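Local coordinates for packaging protein UL32 (Human herpesvirus 8 type M, PDB 6XF9) that probably directs newly made capsids to nuclear replication compartments for cleavage and packaging of viral DNA, and assembles as a zinc-binding pentameric ring, at residues 82-87 / 203-208; 211-216 / 395-400. All coordinates share one frame; numbering follows the deposited sequence. Where two conformers were deposited one is given.

Both contacts hold helix 207-213 and lie on the same side of the chain's centre, about 12 Å apart between their centres. Interaction 1 catches the residues that lead into this helix, against the turn that follows helix 71-83; interaction 2 takes its last turn, against helix 391-402. The first is nearer the middle of the chain yet only partly buried, a tyrosine meeting an isoleucine and a proline, with its hydroxyl bonded to backbone. The second, farther out, joins three buried residues, and its closest approach is purely hydrocarbon. Leu208 bridges the two: its CD1 lies 3.5 Å from Ser400 OG.

Interaction 1. Residues 82-87 / 203-208; sequences CLYAPH and SGIPEL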
loop_
_atom_site.group_PDB
_atom_site.type_symbol
_atom_site.label_atom_id
_atom_site.label_comp_id
_atom_site.label_asym_id
_atom_site.label_seq_id
_atom_site.Cartn_x
_atom_site.Cartn_y
_atom_site.Cartn_z
ATOM N N CYS D 82 21.149 33.033 25.986
ATOM C CA CYS D 82 20.516 32.508 24.782
ATOM C C CYS D 82 19.793 31.202 25.078
ATOM O O CYS D 82 18.661 30.994 24.636
ATOM C CB CYS D 82 21.579 32.298 23.711
ATOM S SG CYS D 82 22.265 33.826 23.055
ATOM N N LEU D 83 20.433 30.323 25.848
ATOM C CA LEU D 83 19.844 29.055 26.247
ATOM C C LEU D 83 18.493 29.247 26.923
ATOM O O LEU D 83 17.620 28.375 26.837
ATOM C CB LEU D 83 20.821 28.343 27.178
ATOM C CG LEU D 83 20.514 26.927 27.612
ATOM C CD1 LEU D 83 20.329 26.100 26.367
ATOM C CD2 LEU D 83 21.657 26.388 28.470
ATOM N N TYR D 84 18.301 30.380 27.598
ATOM C CA TYR D 84 17.069 30.685 28.313
ATOM C C TYR D 84 16.290 31.804 27.636
ATOM O O TYR D 84 15.494 32.492 28.268
ATOM C CB TYR D 84 17.374 31.023 29.772
ATOM C CG TYR D 84 17.731 29.795 30.540
ATOM C CD1 TYR D 84 19.010 29.312 30.536
ATOM C CD2 TYR D 84 16.772 29.075 31.218
ATOM C CE1 TYR D 84 19.331 28.144 31.224
ATOM C CE2 TYR D 84 17.084 27.922 31.896
ATOM C CZ TYR D 84 18.358 27.467 31.885
ATOM O OH TYR D 84 18.680 26.319 32.553
ATOM N N ALA D 85 16.493 31.974 26.342
ATOM C CA ALA D 85 15.802 32.985 25.570
ATOM C C ALA D 85 15.001 32.339 24.438
ATOM O O ALA D 85 15.410 31.308 23.891
ATOM C CB ALA D 85 16.793 33.998 24.981
ATOM N N PRO D 86 13.852 32.910 24.075
ATOM C CA PRO D 86 13.084 32.370 22.954
ATOM C C PRO D 86 13.792 32.607 21.641
ATOM O O PRO D 86 14.777 33.331 21.547
ATOM C CB PRO D 86 11.767 33.143 23.003
ATOM C CG PRO D 86 12.108 34.412 23.738
ATOM C CD PRO D 86 13.162 34.038 24.732
ATOM N N HIS D 87 13.347 31.873 20.651
ATOM C CA HIS D 87 13.765 32.062 19.228
ATOM C C HIS D 87 12.914 33.216 18.435
ATOM O O HIS D 87 11.711 33.192 18.061
ATOM C CB HIS D 87 13.296 30.888 18.435
ATOM C CG HIS D 87 14.239 29.751 18.326
ATOM N ND1 HIS D 87 14.170 28.657 19.159
ATOM C CD2 HIS D 87 15.178 29.468 17.403
ATOM C CE1 HIS D 87 15.077 27.775 18.795
ATOM N NE2 HIS D 87 15.706 28.247 17.737
ATOM N N SER D 203 10.855 22.355 37.607
ATOM C CA SER D 203 10.461 23.449 38.443
ATOM C C SER D 203 10.992 24.783 38.015
ATOM O O SER D 203 10.259 25.728 37.995
ATOM C CB SER D 203 10.768 23.182 39.914
ATOM O OG SER D 203 12.116 22.881 40.142
ATOM N N GLY D 204 12.245 24.881 37.637
ATOM C CA GLY D 204 12.760 26.162 37.259
ATOM C C GLY D 204 14.186 26.163 36.833
ATOM O O GLY D 204 14.744 25.146 36.612
ATOM N N ILE D 205 14.754 27.347 36.710
ATOM C CA ILE D 205 16.148 27.514 36.323
ATOM C C ILE D 205 17.073 26.958 37.403
ATOM O O ILE D 205 16.630 26.750 38.545
ATOM C CB ILE D 205 16.428 28.986 36.014
ATOM C CG1 ILE D 205 16.122 29.880 37.196
ATOM C CG2 ILE D 205 15.579 29.447 34.847
ATOM C CD1 ILE D 205 16.640 31.290 36.913
ATOM N N PRO D 206 18.348 26.693 37.095
ATOM C CA PRO D 206 19.253 26.107 38.094
ATOM C C PRO D 206 19.327 26.915 39.384
ATOM O O PRO D 206 18.966 28.093 39.425
ATOM C CB PRO D 206 20.616 26.127 37.386
ATOM C CG PRO D 206 20.331 26.180 35.981
ATOM C CD PRO D 206 19.034 26.907 35.808
ATOM N N GLU D 207 19.825 26.339 40.462
ATOM C CA GLU D 207 19.955 27.109 41.693
ATOM C C GLU D 207 20.915 28.250 41.529
ATOM O O GLU D 207 20.605 29.327 41.844
ATOM C CB GLU D 207 20.443 26.266 42.830
ATOM C CG GLU D 207 19.529 26.272 44.024
ATOM C CD GLU D 207 19.746 27.404 44.986
ATOM O OE1 GLU D 207 20.818 27.513 45.558
ATOM O OE2 GLU D 207 18.821 28.163 45.214
ATOM N N LEU D 208 22.059 28.039 40.942
ATOM C CA LEU D 208 22.958 29.183 40.770
ATOM C C LEU D 208 22.263 30.328 40.070
ATOM O O LEU D 208 22.491 31.498 40.411
ATOM C CB LEU D 208 24.199 28.819 39.957
ATOM C CG LEU D 208 25.341 28.023 40.536
ATOM C CD1 LEU D 208 26.202 27.579 39.414
ATOM C CD2 LEU D 208 26.100 29.022 41.349
#
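Tyr84 overlaps Ile205 along the CD2-CE2 flank of its ring and Pro206 at its phenol end, the two residues just ahead of helix 207-213. The CG2 methyl of Ile205 rests beside the CD2-CE2 bond, 3.6 Å from Tyr84 CE2 and 3.8 Å from CD2, at a slant to the ring plane. Pro206 meets the far end of the phenol from the opposite direction: its CD is 3.3 Å from Tyr84 OH and 4.0 Å from Tyr84 CZ. With CG1 of Ile205 wedged between its own backbone N and carbonyl carbon (chi1 58°), CD1 is carried away from the tyrosine and the branch methyl does the touching. The contact is small, burying 108 Å² in all, and wholly apolar apart from the phenol oxygen. That oxygen is hydrogen-bonded to the backbone N of Thr411, whose OG1 is bonded in turn to Gly204 O, so that Thr411 ties both sides of the contact together. Pro206 occupies the N-cap position. On the other side, the bond from Ala85 N to Cys82 O, 2.9 Å, closes a turn just before the chain runs on as loop. The tyrosine therefore reaches from the residues after helix 71-83 to the start of helix 207-213, with the loop residues Asn410 and Thr411 alongside.

Interaction 2. Residues 211-216 / 395-400; sequences ATFCGA and KKLRAS
Leu397 points from helix 391-402 toward the end of helix 207-213, where its CD2 methyl meets the CE2 and CZ atoms of the Phe213 ring. CD2 is 3.5 Å from Phe213 CE2 and 3.6 Å from CZ, an oblique approach in which the two side chains cross at about a right angle. The leucine CG stands opposite its backbone N (chi1 -165°), which carries both methyls out from the helix, one of them to the ring. Phe213 is also covered from within its own segment: Thr212 CG2 sits 3.9 Å above the ring plane, over the centre. This is the tight part. Phe81 of helix 71-83 and Pro389 add further packing round the phenylalanine, so that three helices and a loop share one apolar cluster. The contact thus belongs to the largely helical body of this UL32-family protein, away from its three zinc sites, and neither segment touches another subunit of the ring. Thr212 and Leu397 come together more loosely, although their CA atoms, 7.5 Å apart, are the nearest pair: OG1 of Thr212 lies 4.2 Å from Leu397 CB. That hydroxyl is hydrogen-bonded to Leu208 O, one turn back in its own helix, which satisfies it beside the hydrocarbon. Beyond Phe213 the chain leaves the helix at Cys214 and moves away from helix 391-402; Gly215 and Ala216 are exposed and poorly ordered. Arg390 NH1 is hydrogen-bonded to the carbonyl oxygens of Ala211 and Cys214. Along helix 391-402, Lys396, next to Leu397, marks the solvent side.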
loop_
_atom_site.group_PDB
_atom_site.type_symbol
_atom_site.label_atom_id
_atom_site.label_comp_id
_atom_site.label_asym_id
_atom_site.label_seq_id
_atom_site.Cartn_x
_atom_site.Cartn_y
_atom_site.Cartn_z
ATOM N N ALA D 211 19.632 31.910 42.579
ATOM C CA ALA D 211 20.316 32.789 43.517
ATOM C C ALA D 211 20.695 34.106 42.863
ATOM O O ALA D 211 20.531 35.172 43.466
ATOM C CB ALA D 211 21.560 32.089 44.057
ATOM N N THR D 212 21.134 34.064 41.607
ATOM C CA THR D 212 21.644 35.270 40.974
ATOM C C THR D 212 20.547 36.208 40.496
ATOM O O THR D 212 20.757 37.423 40.465
ATOM C CB THR D 212 22.536 34.903 39.799
ATOM O OG1 THR D 212 23.559 34.026 40.267
ATOM C CG2 THR D 212 23.182 36.134 39.224
ATOM N N PHE D 213 19.384 35.699 40.110
ATOM C CA PHE D 213 18.427 36.533 39.399
ATOM C C PHE D 213 17.096 36.686 40.094
ATOM O O PHE D 213 16.373 37.642 39.793
ATOM C CB PHE D 213 18.176 35.983 37.988
ATOM C CG PHE D 213 19.412 35.922 37.135
ATOM C CD1 PHE D 213 19.905 37.064 36.525
ATOM C CD2 PHE D 213 20.067 34.726 36.931
ATOM C CE1 PHE D 213 21.040 37.012 35.734
ATOM C CE2 PHE D 213 21.197 34.666 36.136
ATOM C CZ PHE D 213 21.686 35.808 35.539
ATOM N N CYS D 214 16.742 35.778 40.984
ATOM C CA CYS D 214 15.407 35.737 41.542
ATOM C C CYS D 214 15.347 36.489 42.871
ATOM O O CYS D 214 16.345 36.624 43.588
ATOM C CB CYS D 214 14.964 34.281 41.692
ATOM S SG CYS D 214 14.815 33.432 40.032
ATOM N N GLY D 215 14.136 36.948 43.203
ATOM C CA GLY D 215 13.851 37.717 44.405
ATOM C C GLY D 215 13.264 39.064 44.018
ATOM O O GLY D 215 13.778 39.722 43.100
ATOM N N ALA D 216 12.200 39.492 44.716
ATOM C CA ALA D 216 11.547 40.755 44.366
ATOM C C ALA D 216 12.482 41.934 44.541
ATOM O O ALA D 216 12.322 42.965 43.867
ATOM C CB ALA D 216 10.294 40.968 45.222
ATOM N N LYS D 395 29.153 35.972 40.073
ATOM C CA LYS D 395 30.521 35.499 39.885
ATOM C C LYS D 395 30.577 33.980 39.925
ATOM O O LYS D 395 31.343 33.363 39.180
ATOM C CB LYS D 395 31.441 36.105 40.949
ATOM N N LYS D 396 29.751 33.356 40.768
ATOM C CA LYS D 396 29.722 31.898 40.797
ATOM C C LYS D 396 29.076 31.349 39.536
ATOM O O LYS D 396 29.555 30.358 38.966
ATOM C CB LYS D 396 28.966 31.402 42.030
ATOM C CG LYS D 396 29.658 31.648 43.367
ATOM C CD LYS D 396 28.875 31.002 44.527
ATOM C CE LYS D 396 27.840 31.968 45.150
ATOM N NZ LYS D 396 28.409 32.799 46.289
ATOM N N LEU D 397 28.017 32.014 39.059
ATOM C CA LEU D 397 27.376 31.612 37.813
ATOM C C LEU D 397 28.385 31.581 36.681
ATOM O O LEU D 397 28.575 30.548 36.031
ATOM C CB LEU D 397 26.273 32.606 37.456
ATOM C CG LEU D 397 25.200 32.281 36.406
ATOM C CD1 LEU D 397 24.226 31.233 36.937
ATOM C CD2 LEU D 397 24.457 33.521 35.910
ATOM N N ARG D 398 29.078 32.702 36.465
ATOM C CA ARG D 398 30.023 32.800 35.361
ATOM C C ARG D 398 31.098 31.734 35.438
ATOM O O ARG D 398 31.520 31.197 34.410
ATOM C CB ARG D 398 30.656 34.180 35.338
ATOM C CG ARG D 398 29.651 35.288 35.211
ATOM C CD ARG D 398 30.306 36.653 35.314
ATOM N NE ARG D 398 31.656 36.713 34.742
ATOM C CZ ARG D 398 32.090 37.705 33.967
ATOM N NH1 ARG D 398 31.274 38.702 33.631
ATOM N NH2 ARG D 398 33.335 37.690 33.506
ATOM N N ALA D 399 31.618 31.479 36.635
ATOM C CA ALA D 399 32.620 30.432 36.798
ATOM C C ALA D 399 32.054 29.085 36.382
ATOM O O ALA D 399 32.721 28.297 35.704
ATOM C CB ALA D 399 33.082 30.384 38.250
ATOM N N SER D 400 30.808 28.817 36.768
ATOM C CA SER D 400 30.192 27.544 36.432
ATOM C C SER D 400 29.977 27.456 34.928
ATOM O O SER D 400 30.360 26.466 34.287
ATOM C CB SER D 400 28.869 27.420 37.190
ATOM O OG SER D 400 28.322 26.117 37.111
#